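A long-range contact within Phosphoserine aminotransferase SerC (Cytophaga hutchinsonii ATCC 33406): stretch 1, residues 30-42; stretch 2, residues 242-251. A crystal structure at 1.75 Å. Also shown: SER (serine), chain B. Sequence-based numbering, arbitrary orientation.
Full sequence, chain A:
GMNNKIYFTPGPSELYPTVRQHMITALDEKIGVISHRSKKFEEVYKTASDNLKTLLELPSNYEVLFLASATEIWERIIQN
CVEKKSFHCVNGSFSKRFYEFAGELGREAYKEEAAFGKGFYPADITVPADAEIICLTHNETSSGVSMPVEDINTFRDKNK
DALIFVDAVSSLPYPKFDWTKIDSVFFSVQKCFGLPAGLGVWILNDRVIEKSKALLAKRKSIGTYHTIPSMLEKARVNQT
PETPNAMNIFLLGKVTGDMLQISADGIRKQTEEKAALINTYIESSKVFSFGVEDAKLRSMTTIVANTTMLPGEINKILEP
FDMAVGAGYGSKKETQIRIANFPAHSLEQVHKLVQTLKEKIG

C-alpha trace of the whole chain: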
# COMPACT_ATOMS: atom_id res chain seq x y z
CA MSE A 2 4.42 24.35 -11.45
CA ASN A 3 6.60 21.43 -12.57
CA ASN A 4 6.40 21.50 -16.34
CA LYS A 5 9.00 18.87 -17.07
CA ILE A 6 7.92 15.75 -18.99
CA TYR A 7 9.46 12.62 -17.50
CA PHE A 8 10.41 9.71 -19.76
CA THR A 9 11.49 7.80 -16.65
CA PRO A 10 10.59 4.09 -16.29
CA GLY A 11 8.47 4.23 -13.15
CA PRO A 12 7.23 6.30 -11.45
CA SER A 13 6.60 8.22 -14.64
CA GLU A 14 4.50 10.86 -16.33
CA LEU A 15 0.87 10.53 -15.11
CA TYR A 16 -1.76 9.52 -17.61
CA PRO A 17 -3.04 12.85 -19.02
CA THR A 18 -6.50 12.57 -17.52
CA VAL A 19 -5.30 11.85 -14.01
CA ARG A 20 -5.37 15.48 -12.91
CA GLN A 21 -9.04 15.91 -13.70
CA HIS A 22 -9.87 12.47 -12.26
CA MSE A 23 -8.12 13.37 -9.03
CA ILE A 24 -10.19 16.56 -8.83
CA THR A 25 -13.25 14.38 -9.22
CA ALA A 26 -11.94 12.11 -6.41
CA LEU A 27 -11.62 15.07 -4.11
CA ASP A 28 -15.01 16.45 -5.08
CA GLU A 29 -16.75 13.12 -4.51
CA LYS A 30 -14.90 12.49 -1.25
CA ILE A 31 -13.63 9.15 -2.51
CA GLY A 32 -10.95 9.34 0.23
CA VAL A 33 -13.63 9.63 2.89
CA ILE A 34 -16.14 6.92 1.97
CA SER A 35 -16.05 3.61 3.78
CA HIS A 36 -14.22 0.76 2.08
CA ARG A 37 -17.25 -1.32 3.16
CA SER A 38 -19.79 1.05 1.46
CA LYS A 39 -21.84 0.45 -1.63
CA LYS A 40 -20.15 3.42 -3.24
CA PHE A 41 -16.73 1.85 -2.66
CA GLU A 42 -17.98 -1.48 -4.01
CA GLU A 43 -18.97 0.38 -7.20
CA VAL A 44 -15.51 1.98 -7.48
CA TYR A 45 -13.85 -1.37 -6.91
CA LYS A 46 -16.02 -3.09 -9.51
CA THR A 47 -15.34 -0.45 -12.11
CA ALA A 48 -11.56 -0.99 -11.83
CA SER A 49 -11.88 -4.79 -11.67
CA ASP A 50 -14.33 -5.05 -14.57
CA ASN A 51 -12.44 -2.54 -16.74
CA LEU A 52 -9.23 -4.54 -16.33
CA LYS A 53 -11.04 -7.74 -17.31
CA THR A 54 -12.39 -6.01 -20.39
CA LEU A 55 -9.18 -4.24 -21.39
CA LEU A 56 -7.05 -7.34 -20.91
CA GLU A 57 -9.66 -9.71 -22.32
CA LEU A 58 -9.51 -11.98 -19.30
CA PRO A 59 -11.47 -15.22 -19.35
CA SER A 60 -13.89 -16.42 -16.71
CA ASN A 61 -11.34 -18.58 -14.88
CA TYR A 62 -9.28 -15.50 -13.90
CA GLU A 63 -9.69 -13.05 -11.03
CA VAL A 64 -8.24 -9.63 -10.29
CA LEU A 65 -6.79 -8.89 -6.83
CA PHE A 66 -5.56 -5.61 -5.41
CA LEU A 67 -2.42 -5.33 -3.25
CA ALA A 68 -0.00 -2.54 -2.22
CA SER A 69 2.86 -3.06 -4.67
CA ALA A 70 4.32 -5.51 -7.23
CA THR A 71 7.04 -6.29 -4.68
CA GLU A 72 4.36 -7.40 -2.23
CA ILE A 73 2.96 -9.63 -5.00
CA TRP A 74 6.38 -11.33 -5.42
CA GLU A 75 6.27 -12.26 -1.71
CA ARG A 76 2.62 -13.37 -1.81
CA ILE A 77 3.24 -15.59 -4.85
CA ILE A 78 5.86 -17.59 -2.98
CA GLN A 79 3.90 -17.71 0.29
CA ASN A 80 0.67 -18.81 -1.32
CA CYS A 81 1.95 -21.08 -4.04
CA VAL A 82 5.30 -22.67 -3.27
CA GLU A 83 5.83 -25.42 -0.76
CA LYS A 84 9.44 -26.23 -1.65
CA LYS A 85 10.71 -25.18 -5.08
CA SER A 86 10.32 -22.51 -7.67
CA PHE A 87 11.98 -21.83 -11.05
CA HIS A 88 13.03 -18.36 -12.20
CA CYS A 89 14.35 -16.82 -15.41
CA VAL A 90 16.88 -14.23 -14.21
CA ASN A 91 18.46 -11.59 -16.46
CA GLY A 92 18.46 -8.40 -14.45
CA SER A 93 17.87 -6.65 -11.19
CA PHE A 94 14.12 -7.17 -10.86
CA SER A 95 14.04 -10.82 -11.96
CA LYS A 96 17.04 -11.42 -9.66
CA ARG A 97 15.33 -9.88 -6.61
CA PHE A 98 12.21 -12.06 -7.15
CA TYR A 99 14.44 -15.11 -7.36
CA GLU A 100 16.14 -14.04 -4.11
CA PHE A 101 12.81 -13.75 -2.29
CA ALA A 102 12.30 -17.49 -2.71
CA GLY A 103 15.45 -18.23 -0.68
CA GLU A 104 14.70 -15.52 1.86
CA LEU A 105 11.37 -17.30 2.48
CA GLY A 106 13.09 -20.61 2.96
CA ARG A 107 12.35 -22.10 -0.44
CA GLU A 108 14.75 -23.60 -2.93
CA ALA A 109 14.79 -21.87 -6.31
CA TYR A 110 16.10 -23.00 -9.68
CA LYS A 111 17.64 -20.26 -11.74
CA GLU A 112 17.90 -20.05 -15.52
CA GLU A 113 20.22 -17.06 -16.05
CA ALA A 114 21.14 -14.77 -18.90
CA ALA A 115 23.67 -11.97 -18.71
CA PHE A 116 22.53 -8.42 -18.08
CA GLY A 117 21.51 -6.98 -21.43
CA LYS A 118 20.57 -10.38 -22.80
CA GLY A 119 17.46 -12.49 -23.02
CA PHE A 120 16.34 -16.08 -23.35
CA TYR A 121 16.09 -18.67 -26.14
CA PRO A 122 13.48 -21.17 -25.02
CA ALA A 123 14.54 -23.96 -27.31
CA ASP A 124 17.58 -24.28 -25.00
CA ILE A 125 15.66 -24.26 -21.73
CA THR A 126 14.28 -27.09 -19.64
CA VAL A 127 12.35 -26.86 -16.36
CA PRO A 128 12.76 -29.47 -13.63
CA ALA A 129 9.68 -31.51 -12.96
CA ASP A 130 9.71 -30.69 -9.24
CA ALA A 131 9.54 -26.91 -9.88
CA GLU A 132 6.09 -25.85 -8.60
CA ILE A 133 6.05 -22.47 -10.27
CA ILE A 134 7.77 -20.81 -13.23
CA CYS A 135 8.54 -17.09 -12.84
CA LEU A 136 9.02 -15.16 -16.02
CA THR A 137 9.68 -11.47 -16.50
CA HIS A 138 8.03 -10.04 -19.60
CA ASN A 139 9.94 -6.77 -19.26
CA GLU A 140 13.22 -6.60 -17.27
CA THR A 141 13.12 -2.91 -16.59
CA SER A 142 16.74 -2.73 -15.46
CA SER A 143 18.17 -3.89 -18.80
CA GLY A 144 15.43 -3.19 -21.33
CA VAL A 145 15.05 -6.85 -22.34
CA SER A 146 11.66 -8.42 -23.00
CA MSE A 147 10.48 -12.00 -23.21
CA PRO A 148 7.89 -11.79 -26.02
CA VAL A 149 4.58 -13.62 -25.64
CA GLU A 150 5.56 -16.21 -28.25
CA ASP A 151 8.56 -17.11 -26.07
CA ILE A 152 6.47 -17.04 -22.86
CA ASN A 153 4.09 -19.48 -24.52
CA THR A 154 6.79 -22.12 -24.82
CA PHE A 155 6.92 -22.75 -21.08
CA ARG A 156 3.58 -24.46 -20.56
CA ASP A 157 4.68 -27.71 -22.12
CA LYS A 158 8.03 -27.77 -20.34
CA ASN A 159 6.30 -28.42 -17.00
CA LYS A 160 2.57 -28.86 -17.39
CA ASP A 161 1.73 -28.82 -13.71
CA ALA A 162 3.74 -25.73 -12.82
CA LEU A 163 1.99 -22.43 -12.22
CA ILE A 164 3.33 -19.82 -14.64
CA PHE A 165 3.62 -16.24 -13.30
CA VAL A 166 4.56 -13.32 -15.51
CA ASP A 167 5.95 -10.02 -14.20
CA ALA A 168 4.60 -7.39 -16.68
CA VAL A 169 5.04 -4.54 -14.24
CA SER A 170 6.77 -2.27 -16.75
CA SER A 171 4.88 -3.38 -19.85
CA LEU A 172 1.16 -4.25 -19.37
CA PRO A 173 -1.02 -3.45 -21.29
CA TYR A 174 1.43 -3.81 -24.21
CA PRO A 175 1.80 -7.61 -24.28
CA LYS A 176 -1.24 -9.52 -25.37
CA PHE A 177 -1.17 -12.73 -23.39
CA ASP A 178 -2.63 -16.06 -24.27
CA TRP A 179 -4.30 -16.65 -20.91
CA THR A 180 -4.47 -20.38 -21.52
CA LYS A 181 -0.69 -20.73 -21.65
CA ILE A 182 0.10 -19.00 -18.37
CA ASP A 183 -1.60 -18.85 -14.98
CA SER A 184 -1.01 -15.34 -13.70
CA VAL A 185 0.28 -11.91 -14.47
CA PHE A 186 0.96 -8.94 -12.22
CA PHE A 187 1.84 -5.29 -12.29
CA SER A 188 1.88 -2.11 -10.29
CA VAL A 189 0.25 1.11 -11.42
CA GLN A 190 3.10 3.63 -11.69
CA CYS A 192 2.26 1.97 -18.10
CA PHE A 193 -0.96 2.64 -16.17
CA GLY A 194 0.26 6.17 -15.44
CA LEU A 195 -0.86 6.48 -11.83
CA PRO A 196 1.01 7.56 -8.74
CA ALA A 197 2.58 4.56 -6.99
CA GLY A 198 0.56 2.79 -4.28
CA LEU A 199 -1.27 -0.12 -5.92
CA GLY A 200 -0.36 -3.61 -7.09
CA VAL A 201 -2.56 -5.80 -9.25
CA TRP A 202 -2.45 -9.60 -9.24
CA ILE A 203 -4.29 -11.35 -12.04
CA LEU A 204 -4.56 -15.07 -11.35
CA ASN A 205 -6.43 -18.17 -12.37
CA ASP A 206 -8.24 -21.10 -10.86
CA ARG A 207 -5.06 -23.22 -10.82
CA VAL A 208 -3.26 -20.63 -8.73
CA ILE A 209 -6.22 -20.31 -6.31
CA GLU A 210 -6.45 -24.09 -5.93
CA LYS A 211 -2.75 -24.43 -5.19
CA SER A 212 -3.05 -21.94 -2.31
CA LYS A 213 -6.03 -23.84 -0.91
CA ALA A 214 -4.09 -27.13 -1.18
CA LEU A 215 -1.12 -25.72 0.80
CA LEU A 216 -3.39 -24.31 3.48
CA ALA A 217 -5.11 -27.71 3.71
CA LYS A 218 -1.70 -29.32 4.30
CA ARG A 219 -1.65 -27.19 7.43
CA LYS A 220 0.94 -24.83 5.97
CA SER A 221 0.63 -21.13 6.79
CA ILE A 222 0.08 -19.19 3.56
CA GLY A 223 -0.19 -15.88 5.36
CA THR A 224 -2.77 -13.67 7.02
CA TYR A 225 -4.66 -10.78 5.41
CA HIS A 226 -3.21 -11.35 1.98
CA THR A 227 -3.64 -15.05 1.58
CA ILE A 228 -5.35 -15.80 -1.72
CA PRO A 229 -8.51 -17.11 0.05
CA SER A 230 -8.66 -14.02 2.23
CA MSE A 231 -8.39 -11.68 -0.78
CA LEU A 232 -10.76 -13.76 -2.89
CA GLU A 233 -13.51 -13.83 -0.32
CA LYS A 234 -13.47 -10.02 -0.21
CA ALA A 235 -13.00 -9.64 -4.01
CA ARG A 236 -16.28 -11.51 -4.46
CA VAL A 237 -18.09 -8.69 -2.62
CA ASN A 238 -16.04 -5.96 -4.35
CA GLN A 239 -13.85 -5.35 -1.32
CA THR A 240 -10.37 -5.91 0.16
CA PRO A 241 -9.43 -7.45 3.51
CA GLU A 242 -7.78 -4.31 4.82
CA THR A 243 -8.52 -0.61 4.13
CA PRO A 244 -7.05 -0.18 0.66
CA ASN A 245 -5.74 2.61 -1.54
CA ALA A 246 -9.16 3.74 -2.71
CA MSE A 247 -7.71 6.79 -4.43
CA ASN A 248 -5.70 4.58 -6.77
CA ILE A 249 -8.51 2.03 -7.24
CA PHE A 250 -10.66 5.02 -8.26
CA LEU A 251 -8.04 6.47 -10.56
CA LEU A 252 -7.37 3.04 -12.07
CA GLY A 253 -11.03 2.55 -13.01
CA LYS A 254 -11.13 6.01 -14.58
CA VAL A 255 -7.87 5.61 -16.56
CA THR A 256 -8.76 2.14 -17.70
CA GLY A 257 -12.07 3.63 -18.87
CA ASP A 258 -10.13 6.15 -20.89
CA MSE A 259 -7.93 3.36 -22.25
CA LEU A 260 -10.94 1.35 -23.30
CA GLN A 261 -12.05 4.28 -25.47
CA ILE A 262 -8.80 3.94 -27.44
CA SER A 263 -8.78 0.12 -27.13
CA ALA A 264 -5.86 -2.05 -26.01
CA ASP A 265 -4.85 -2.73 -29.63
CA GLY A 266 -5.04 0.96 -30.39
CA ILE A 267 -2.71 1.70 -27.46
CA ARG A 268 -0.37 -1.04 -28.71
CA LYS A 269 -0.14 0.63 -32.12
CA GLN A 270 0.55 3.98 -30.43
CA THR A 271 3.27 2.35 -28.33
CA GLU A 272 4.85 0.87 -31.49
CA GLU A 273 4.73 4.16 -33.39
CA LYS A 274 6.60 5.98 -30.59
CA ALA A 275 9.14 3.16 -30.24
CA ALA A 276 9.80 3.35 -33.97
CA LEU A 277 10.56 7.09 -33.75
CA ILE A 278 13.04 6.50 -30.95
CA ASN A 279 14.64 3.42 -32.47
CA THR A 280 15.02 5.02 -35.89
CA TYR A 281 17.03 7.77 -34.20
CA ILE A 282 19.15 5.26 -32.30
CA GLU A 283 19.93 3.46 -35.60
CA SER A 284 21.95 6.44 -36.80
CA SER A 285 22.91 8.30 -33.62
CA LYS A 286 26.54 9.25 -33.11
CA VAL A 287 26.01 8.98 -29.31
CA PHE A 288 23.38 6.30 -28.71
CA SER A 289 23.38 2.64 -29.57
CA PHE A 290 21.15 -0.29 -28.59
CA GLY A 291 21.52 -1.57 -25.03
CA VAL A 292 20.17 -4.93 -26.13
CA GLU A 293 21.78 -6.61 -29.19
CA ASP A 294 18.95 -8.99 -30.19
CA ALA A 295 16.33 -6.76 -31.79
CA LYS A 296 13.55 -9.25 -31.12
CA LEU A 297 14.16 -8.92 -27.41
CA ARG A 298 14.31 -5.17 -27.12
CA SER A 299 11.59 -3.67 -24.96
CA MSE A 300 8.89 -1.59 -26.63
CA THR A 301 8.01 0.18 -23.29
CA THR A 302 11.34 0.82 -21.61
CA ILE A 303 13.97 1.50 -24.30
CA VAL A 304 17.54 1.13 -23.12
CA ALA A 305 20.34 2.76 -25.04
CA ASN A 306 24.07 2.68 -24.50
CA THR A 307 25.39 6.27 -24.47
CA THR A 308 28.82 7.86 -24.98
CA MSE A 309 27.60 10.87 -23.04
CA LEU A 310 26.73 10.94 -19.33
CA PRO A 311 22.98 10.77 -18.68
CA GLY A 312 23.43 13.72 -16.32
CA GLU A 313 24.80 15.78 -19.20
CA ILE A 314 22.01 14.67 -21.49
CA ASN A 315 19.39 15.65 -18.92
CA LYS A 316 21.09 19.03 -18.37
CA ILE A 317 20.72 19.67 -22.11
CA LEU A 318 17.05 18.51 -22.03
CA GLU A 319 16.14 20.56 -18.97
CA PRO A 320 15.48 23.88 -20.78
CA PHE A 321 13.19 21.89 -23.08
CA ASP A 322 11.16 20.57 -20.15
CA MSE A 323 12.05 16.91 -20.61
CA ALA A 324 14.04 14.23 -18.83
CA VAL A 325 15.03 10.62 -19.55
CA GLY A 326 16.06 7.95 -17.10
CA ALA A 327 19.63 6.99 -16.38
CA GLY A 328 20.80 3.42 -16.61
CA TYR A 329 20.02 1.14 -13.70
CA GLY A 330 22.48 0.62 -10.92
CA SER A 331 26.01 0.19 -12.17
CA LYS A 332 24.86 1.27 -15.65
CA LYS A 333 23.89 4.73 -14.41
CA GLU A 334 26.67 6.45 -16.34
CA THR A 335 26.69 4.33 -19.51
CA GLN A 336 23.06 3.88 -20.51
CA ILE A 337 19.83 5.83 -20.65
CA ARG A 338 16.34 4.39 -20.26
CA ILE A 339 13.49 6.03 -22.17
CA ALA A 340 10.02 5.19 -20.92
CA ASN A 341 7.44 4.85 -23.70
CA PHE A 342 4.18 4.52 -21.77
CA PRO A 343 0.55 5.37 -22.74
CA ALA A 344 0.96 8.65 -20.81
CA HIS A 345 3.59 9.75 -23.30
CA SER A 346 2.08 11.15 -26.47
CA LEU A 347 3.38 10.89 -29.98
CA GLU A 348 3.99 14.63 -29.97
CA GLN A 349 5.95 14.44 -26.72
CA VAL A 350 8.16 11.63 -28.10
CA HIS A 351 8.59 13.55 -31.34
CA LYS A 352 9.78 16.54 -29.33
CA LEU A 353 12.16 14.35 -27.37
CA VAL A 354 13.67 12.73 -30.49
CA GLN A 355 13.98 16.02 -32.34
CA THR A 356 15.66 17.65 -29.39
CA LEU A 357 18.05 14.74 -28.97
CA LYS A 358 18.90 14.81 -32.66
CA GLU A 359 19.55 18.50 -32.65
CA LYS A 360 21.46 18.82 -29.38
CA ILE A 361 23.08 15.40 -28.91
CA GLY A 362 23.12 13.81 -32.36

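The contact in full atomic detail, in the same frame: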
# COMPACT_ATOMS: atom_id res chain seq x y z
N LYS A 30 -15.36 12.99 -2.56
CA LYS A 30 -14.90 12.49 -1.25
C LYS A 30 -14.60 10.98 -1.26
O LYS A 30 -14.86 10.27 -0.31
CB LYS A 30 -15.88 12.87 -0.12
CG LYS A 30 -15.88 14.38 0.11
CD LYS A 30 -16.61 14.75 1.40
CE LYS A 30 -16.39 16.22 1.76
NZ LYS A 30 -17.01 16.60 3.07
N ILE A 31 -13.99 10.54 -2.35
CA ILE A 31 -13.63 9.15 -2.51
C ILE A 31 -12.71 8.69 -1.37
O ILE A 31 -12.72 7.54 -0.97
CB ILE A 31 -12.95 8.89 -3.91
CG1 ILE A 31 -13.93 9.15 -5.05
CG2 ILE A 31 -12.36 7.45 -3.98
CD1 ILE A 31 -15.13 8.23 -5.05
N GLY A 32 -11.94 9.63 -0.83
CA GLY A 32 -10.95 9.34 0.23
C GLY A 32 -11.56 9.23 1.62
O GLY A 32 -10.91 8.81 2.60
N VAL A 33 -12.85 9.56 1.66
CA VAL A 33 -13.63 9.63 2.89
C VAL A 33 -14.60 8.46 3.06
O VAL A 33 -14.90 8.04 4.18
CB VAL A 33 -14.44 10.98 2.94
CG1 VAL A 33 -15.36 11.07 4.18
CG2 VAL A 33 -13.46 12.18 2.92
N ILE A 34 -15.14 8.00 1.94
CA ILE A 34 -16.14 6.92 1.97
C ILE A 34 -15.56 5.65 2.58
O ILE A 34 -14.35 5.37 2.51
CB ILE A 34 -16.77 6.63 0.57
CG1 ILE A 34 -15.71 6.07 -0.39
CG2 ILE A 34 -17.50 7.90 0.02
CD1 ILE A 34 -16.20 5.66 -1.75
N SER A 35 -16.45 4.89 3.21
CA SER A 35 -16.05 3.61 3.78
C SER A 35 -15.70 2.61 2.68
O SER A 35 -16.37 2.53 1.65
CB SER A 35 -17.19 3.01 4.61
OG SER A 35 -16.84 1.72 5.03
N HIS A 36 -14.65 1.86 2.94
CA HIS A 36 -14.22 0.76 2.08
C HIS A 36 -15.18 -0.45 2.17
O HIS A 36 -14.97 -1.48 1.52
CB HIS A 36 -12.78 0.33 2.40
CG HIS A 36 -12.57 -0.16 3.79
ND1 HIS A 36 -12.88 0.59 4.91
CD2 HIS A 36 -12.11 -1.35 4.25
CE1 HIS A 36 -12.60 -0.11 5.99
NE2 HIS A 36 -12.14 -1.29 5.62
N ARG A 37 -16.21 -0.30 2.99
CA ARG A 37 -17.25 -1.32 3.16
C ARG A 37 -18.59 -0.82 2.57
O ARG A 37 -19.60 -1.52 2.64
CB ARG A 37 -17.48 -1.68 4.63
CG ARG A 37 -16.19 -2.12 5.39
CD ARG A 37 -15.66 -3.42 4.82
NE ARG A 37 -14.42 -3.82 5.49
CZ ARG A 37 -13.46 -4.52 4.89
NH1 ARG A 37 -13.61 -4.90 3.63
NH2 ARG A 37 -12.35 -4.78 5.54
N SER A 38 -18.58 0.39 2.02
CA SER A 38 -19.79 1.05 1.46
C SER A 38 -20.14 0.59 0.07
O SER A 38 -19.31 0.09 -0.68
CB SER A 38 -19.63 2.58 1.41
OG SER A 38 -18.65 3.00 0.46
N LYS A 39 -21.41 0.80 -0.28
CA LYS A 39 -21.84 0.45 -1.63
C LYS A 39 -21.12 1.30 -2.67
O LYS A 39 -20.79 0.84 -3.77
CB LYS A 39 -23.36 0.61 -1.81
CG LYS A 39 -23.80 0.35 -3.25
N LYS A 40 -20.85 2.54 -2.31
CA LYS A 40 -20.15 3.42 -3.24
C LYS A 40 -18.76 2.87 -3.49
O LYS A 40 -18.32 2.81 -4.63
CB LYS A 40 -20.07 4.85 -2.74
CG LYS A 40 -19.20 5.74 -3.63
CD LYS A 40 -19.76 5.99 -5.06
CE LYS A 40 -18.85 6.96 -5.85
NZ LYS A 40 -19.33 7.24 -7.24
N PHE A 41 -18.07 2.42 -2.44
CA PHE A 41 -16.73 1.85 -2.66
C PHE A 41 -16.80 0.58 -3.52
O PHE A 41 -15.96 0.35 -4.41
CB PHE A 41 -15.94 1.56 -1.35
CG PHE A 41 -14.63 0.91 -1.64
CD1 PHE A 41 -13.55 1.67 -2.02
CD2 PHE A 41 -14.52 -0.47 -1.68
CE1 PHE A 41 -12.34 1.07 -2.39
CE2 PHE A 41 -13.31 -1.08 -2.01
CZ PHE A 41 -12.23 -0.30 -2.37
N GLU A 42 -17.80 -0.24 -3.24
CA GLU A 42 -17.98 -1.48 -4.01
C GLU A 42 -18.12 -1.17 -5.50
O GLU A 42 -17.62 -1.89 -6.36
CB GLU A 42 -19.16 -2.30 -3.50
CG GLU A 42 -18.88 -2.89 -2.17
CD GLU A 42 -20.05 -3.70 -1.65
OE1 GLU A 42 -21.02 -3.86 -2.39
OE2 GLU A 42 -19.98 -4.19 -0.52
N GLU A 242 -8.19 -5.50 4.08
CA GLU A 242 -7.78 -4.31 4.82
C GLU A 242 -8.29 -3.03 4.15
O GLU A 242 -8.85 -3.10 3.06
CB GLU A 242 -6.25 -4.26 4.93
CG GLU A 242 -5.52 -3.67 3.72
CD GLU A 242 -5.43 -4.56 2.45
OE1 GLU A 242 -6.12 -5.59 2.31
OE2 GLU A 242 -4.64 -4.21 1.56
N THR A 243 -8.10 -1.86 4.78
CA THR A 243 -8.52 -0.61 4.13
C THR A 243 -7.51 -0.36 2.99
O THR A 243 -6.32 -0.20 3.25
CB THR A 243 -8.57 0.59 5.08
OG1 THR A 243 -9.24 0.18 6.30
CG2 THR A 243 -9.31 1.78 4.40
N PRO A 244 -8.00 -0.29 1.75
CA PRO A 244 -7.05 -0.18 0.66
C PRO A 244 -6.81 1.23 0.17
O PRO A 244 -7.42 2.17 0.66
CB PRO A 244 -7.78 -0.91 -0.44
CG PRO A 244 -9.19 -0.54 -0.24
CD PRO A 244 -9.39 -0.43 1.25
N ASN A 245 -6.02 1.32 -0.89
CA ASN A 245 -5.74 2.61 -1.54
C ASN A 245 -6.87 2.92 -2.51
O ASN A 245 -6.78 2.71 -3.71
CB ASN A 245 -4.41 2.57 -2.26
CG ASN A 245 -4.00 3.93 -2.79
OD1 ASN A 245 -4.82 4.87 -2.82
ND2 ASN A 245 -2.74 4.04 -3.24
N ALA A 246 -7.97 3.40 -1.94
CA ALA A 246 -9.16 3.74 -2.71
C ALA A 246 -8.91 4.79 -3.78
O ALA A 246 -9.52 4.78 -4.85
CB ALA A 246 -10.31 4.19 -1.76
N MSE A 247 -8.01 5.72 -3.48
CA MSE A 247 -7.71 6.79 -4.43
C MSE A 247 -7.21 6.16 -5.72
O MSE A 247 -7.68 6.48 -6.85
CB MSE A 247 -6.70 7.83 -3.91
CG MSE A 247 -7.12 8.47 -2.59
SE MSE A 247 -8.78 9.50 -2.73
CE MSE A 247 -8.13 11.14 -3.38
N ASN A 248 -6.25 5.24 -5.59
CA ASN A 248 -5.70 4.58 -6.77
C ASN A 248 -6.67 3.61 -7.43
O ASN A 248 -6.65 3.44 -8.64
CB ASN A 248 -4.34 3.91 -6.56
CG ASN A 248 -3.19 4.81 -6.91
OD1 ASN A 248 -3.37 5.96 -7.35
ND2 ASN A 248 -1.96 4.30 -6.71
N ILE A 249 -7.49 2.93 -6.64
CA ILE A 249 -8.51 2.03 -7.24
C ILE A 249 -9.46 2.89 -8.08
O ILE A 249 -9.87 2.53 -9.19
CB ILE A 249 -9.24 1.18 -6.17
CG1 ILE A 249 -8.23 0.19 -5.55
CG2 ILE A 249 -10.41 0.40 -6.81
CD1 ILE A 249 -8.75 -0.58 -4.30
N PHE A 250 -9.79 4.07 -7.55
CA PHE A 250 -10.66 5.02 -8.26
C PHE A 250 -10.00 5.49 -9.55
O PHE A 250 -10.57 5.43 -10.65
CB PHE A 250 -10.95 6.24 -7.38
CG PHE A 250 -11.81 7.28 -8.04
CD1 PHE A 250 -13.20 7.13 -8.05
CD2 PHE A 250 -11.26 8.41 -8.60
CE1 PHE A 250 -14.01 8.09 -8.62
CE2 PHE A 250 -12.08 9.37 -9.18
CZ PHE A 250 -13.45 9.20 -9.19
N LEU A 251 -8.77 5.94 -9.41
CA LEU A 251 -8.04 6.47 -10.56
C LEU A 251 -7.84 5.38 -11.61
O LEU A 251 -7.91 5.63 -12.81
CB LEU A 251 -6.69 7.07 -10.16
CG LEU A 251 -6.69 8.34 -9.31
CD1 LEU A 251 -5.23 8.65 -8.94
CD2 LEU A 251 -7.37 9.54 -10.06
N SER B . -11.56 -2.75 7.90
CA SER B . -12.40 -2.59 9.11
C SER B . -13.49 -3.61 9.01
O SER B . -13.22 -4.71 9.49
CB SER B . -12.95 -1.16 9.31
OG SER B . -11.89 -0.16 9.43
OXT SER B . -14.56 -3.41 8.45

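More than two hundred residues apart in sequence, these stretches bury 495 Å² between them, and packing of apolar side chains accounts for most of the contact. Ile31 contributes the most surface. Its CA-to-CB bond points toward the second stretch, and with chi1 and chi2 both m, CG1 lies over the face of the Phe250 ring, 3.9 Å from the centroid, a CH-pi contact. The same rotamer leaves CG2 4.4 Å from Ala246 CB and 4.3 Å from SE of selenomethionine Met247. The Phe250 side chain, chi1 t, offers that flat face to the branched aliphatic chain.

Gly32 suits the close approach of Met247. Its CA is 3.7 Å from Met247 SE, and a CB built in ideal geometry would come within 3.3 Å of that selenium. Met247 starts sideways, but its three m torsions bring its end nearer the first stretch.

Phe41 also starts sideways. Its t chi1 carries the ring across the gap, where CE1 lies 3.8 Å from Ala246 CB and CZ 3.7 Å from Pro244 CG and 4.0 Å from Ile249 CD1. Ala246 points toward the first stretch, and its small methyl meets the ring edge, as does Ile249 CD1.

At the more polar end, His36 CB, placed by the backbone, lies 3.7 Å from Pro244 CD, and chi1 p turns the imidazole to Thr243. Thr243, chi1 m, places CG2 over the ring face, 3.9 Å from its centroid. His36 NE2 accepts a 2.8 Å hydrogen bond from N of the bound serine, near the ring plane; Arg37 NE donates to the serine OXT at 3.0 Å.

Each helix start is capped by a side chain from its own stretch. Ser38 OG, chi1 p, accepts from Phe41 N at 3.0 Å and donates to Ser35 O at 2.6 Å; Asn245 OD1 accepts from Asn248 N at 3.1 Å, so each helix begins with its cap in place.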